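Local coordinates for microcompartments protein (Desulfitobacterium hafniense, PDB 3NWG) that probably forms part of the protein shell of a bacterial microcompartment, as a subunit carrying two BMC domains, at residues L7-S12 with K41-I46. Residues are numbered along the deposited sequence; the frame is centred on the assembly and turned at random.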
loop_
_atom_site.group_PDB
_atom_site.type_symbol
_atom_site.label_atom_id
_atom_site.label_comp_id
_atom_site.label_asym_id
_atom_site.label_seq_id
_atom_site.Cartn_x
_atom_site.Cartn_y
_atom_site.Cartn_z
ATOM N N LEU A 7 -20.051 -21.082 -1.665
ATOM C CA LEU A 7 -18.678 -21.056 -2.134
ATOM C C LEU A 7 -18.502 -21.907 -3.366
ATOM O O LEU A 7 -18.899 -23.070 -3.396
ATOM C CB LEU A 7 -17.730 -21.602 -1.053
ATOM C CG LEU A 7 -16.349 -22.028 -1.554
ATOM C CD1 LEU A 7 -15.398 -20.836 -1.578
ATOM C CD2 LEU A 7 -15.780 -23.158 -0.740
ATOM N N VAL A 8 -17.871 -21.337 -4.380
ATOM C CA VAL A 8 -17.433 -22.127 -5.505
ATOM C C VAL A 8 -15.924 -21.956 -5.638
ATOM O O VAL A 8 -15.412 -20.828 -5.620
ATOM C CB VAL A 8 -18.217 -21.781 -6.805
ATOM C CG1 VAL A 8 -17.620 -22.475 -8.009
ATOM C CG2 VAL A 8 -19.668 -22.203 -6.686
ATOM N N GLU A 9 -15.217 -23.087 -5.712
ATOM C CA GLU A 9 -13.791 -23.099 -6.030
ATOM C C GLU A 9 -13.535 -23.645 -7.439
ATOM O O GLU A 9 -14.026 -24.714 -7.798
ATOM C CB GLU A 9 -13.009 -23.898 -4.995
ATOM C CG GLU A 9 -12.661 -23.115 -3.722
ATOM C CD GLU A 9 -12.015 -23.991 -2.647
ATOM O OE1 GLU A 9 -12.441 -23.915 -1.470
ATOM O OE2 GLU A 9 -11.099 -24.772 -2.986
ATOM N N VAL A 10 -12.763 -22.893 -8.223
ATOM C CA VAL A 10 -12.561 -23.161 -9.643
ATOM C C VAL A 10 -11.074 -23.245 -9.955
ATOM O O VAL A 10 -10.268 -22.523 -9.378
ATOM C CB VAL A 10 -13.179 -22.044 -10.536
ATOM C CG1 VAL A 10 -13.060 -22.388 -11.998
ATOM C CG2 VAL A 10 -14.648 -21.809 -10.195
ATOM N N ASN A 11 -10.723 -24.126 -10.878
ATOM C CA ASN A 11 -9.365 -24.335 -11.338
ATOM C C ASN A 11 -8.694 -23.193 -12.126
ATOM O O ASN A 11 -7.477 -23.128 -12.182
ATOM C CB ASN A 11 -9.380 -25.568 -12.219
ATOM C CG ASN A 11 -8.125 -26.374 -12.096
ATOM O OD1 ASN A 11 -7.328 -26.195 -11.154
ATOM N ND2 ASN A 11 -7.926 -27.285 -13.050
ATOM N N SER A 12 -9.467 -22.328 -12.771
ATOM C CA SER A 12 -8.917 -21.208 -13.537
ATOM C C SER A 12 -9.369 -19.876 -13.011
ATOM O O SER A 12 -10.525 -19.716 -12.612
ATOM C CB SER A 12 -9.422 -21.229 -14.972
ATOM O OG SER A 12 -8.992 -22.375 -15.621
ATOM N N LYS A 41 -6.132 -21.980 -8.040
ATOM C CA LYS A 41 -7.529 -21.784 -7.653
ATOM C C LYS A 41 -8.042 -20.361 -7.746
ATOM O O LYS A 41 -7.305 -19.403 -7.533
ATOM C CB LYS A 41 -7.747 -22.262 -6.217
ATOM C CG LYS A 41 -7.964 -23.752 -6.060
ATOM C CD LYS A 41 -7.461 -24.273 -4.691
ATOM C CE LYS A 41 -8.394 -23.934 -3.524
ATOM N NZ LYS A 41 -7.862 -24.445 -2.222
ATOM N N TYR A 42 -9.324 -20.255 -8.060
ATOM C CA TYR A 42 -10.075 -19.035 -7.912
ATOM C C TYR A 42 -11.268 -19.391 -7.045
ATOM O O TYR A 42 -11.891 -20.444 -7.224
ATOM C CB TYR A 42 -10.549 -18.547 -9.264
ATOM C CG TYR A 42 -11.013 -17.110 -9.261
ATOM C CD1 TYR A 42 -10.103 -16.072 -9.426
ATOM C CD2 TYR A 42 -12.364 -16.786 -9.104
ATOM C CE1 TYR A 42 -10.514 -14.759 -9.432
ATOM C CE2 TYR A 42 -12.785 -15.472 -9.113
ATOM C CZ TYR A 42 -11.849 -14.461 -9.276
ATOM O OH TYR A 42 -12.240 -13.141 -9.289
ATOM N N ILE A 43 -11.576 -18.529 -6.089
ATOM C CA ILE A 43 -12.675 -18.807 -5.191
ATOM C C ILE A 43 -13.716 -17.708 -5.264
ATOM O O ILE A 43 -13.386 -16.530 -5.451
ATOM C CB ILE A 43 -12.207 -19.050 -3.712
ATOM C CG1 ILE A 43 -11.843 -17.743 -2.993
ATOM C CG2 ILE A 43 -11.070 -20.058 -3.636
ATOM C CD1 ILE A 43 -12.844 -17.365 -1.905
ATOM N N VAL A 44 -14.976 -18.109 -5.138
ATOM C CA VAL A 44 -16.062 -17.149 -5.052
ATOM C C VAL A 44 -16.886 -17.460 -3.830
ATOM O O VAL A 44 -17.286 -18.604 -3.599
ATOM C CB VAL A 44 -16.953 -17.127 -6.331
ATOM C CG1 VAL A 44 -18.011 -16.049 -6.244
ATOM C CG2 VAL A 44 -16.096 -16.917 -7.578
ATOM N N LEU A 45 -17.098 -16.420 -3.039
ATOM C CA LEU A 45 -17.946 -16.484 -1.860
ATOM C C LEU A 45 -19.036 -15.442 -1.993
ATOM O O LEU A 45 -18.774 -14.277 -2.310
ATOM C CB LEU A 45 -17.151 -16.206 -0.585
ATOM C CG LEU A 45 -16.200 -17.272 -0.058
ATOM C CD1 LEU A 45 -15.293 -16.658 0.985
ATOM C CD2 LEU A 45 -16.972 -18.433 0.547
ATOM N N ILE A 46 -20.256 -15.871 -1.717
ATOM C CA ILE A 46 -21.430 -15.020 -1.821
ATOM C C ILE A 46 -22.369 -15.290 -0.651
ATOM O O ILE A 46 -22.271 -16.325 0.022
ATOM C CB ILE A 46 -22.173 -15.293 -3.129
ATOM C CG1 ILE A 46 -22.269 -16.807 -3.339
ATOM C CG2 ILE A 46 -21.419 -14.662 -4.295
ATOM C CD1 ILE A 46 -23.562 -17.290 -3.887
HETATM O O HOH W 1 -10.410 -25.153 -0.016
#
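V8 and V10 bind V44 and Y42 through two pairs of backbone hydrogen bonds, a worked example of how neighbouring antiparallel strands combine a regular polar seam with unlike faces. Each pair is reciprocal: V8 N gives to V44 O at 2.9 Å and V44 N returns to V8 O, while V10 N and Y42 O, with Y42 N and V10 O, repeat the pattern nearer the strand end. Between the two lies the non-hydrogen-bonded pair E9–I43, and beyond V8–V44 comes L7–L45; the side chains of both share one face. There CD1 of L7 meets CD2 of L45 at 3.6 Å, the two leucines slanting across each other. E9 and I43 run side by side, aliphatic CG against methyl CG2. With CG anti to its carbonyl carbon (chi1 -83°) and the chain extended beyond it, E9 reaches K41, forming a salt bridge between OE2 and NZ at 3.3 Å, although the position of OE2 is less certain. A water donates to E9 OE1 at 2.8 Å and weakly accepts from K41 NZ. An alanine in place of E9 would probably leave the K41 ammonium without this carboxylate and the I43 methyl without its CG neighbour. Helix 105-117, from the second BMC domain, packs on L7, E9, I43 and L45; helix 13-26 covers V8, V10, Y42 and V44 on the other face. These are the central strands of the four-stranded BMC sheet, flanked by 29-36 and 68-74. The chemistry thus implies a buried, largely apolar sheet centre, with its charged pair gathered where strand 42-48 begins.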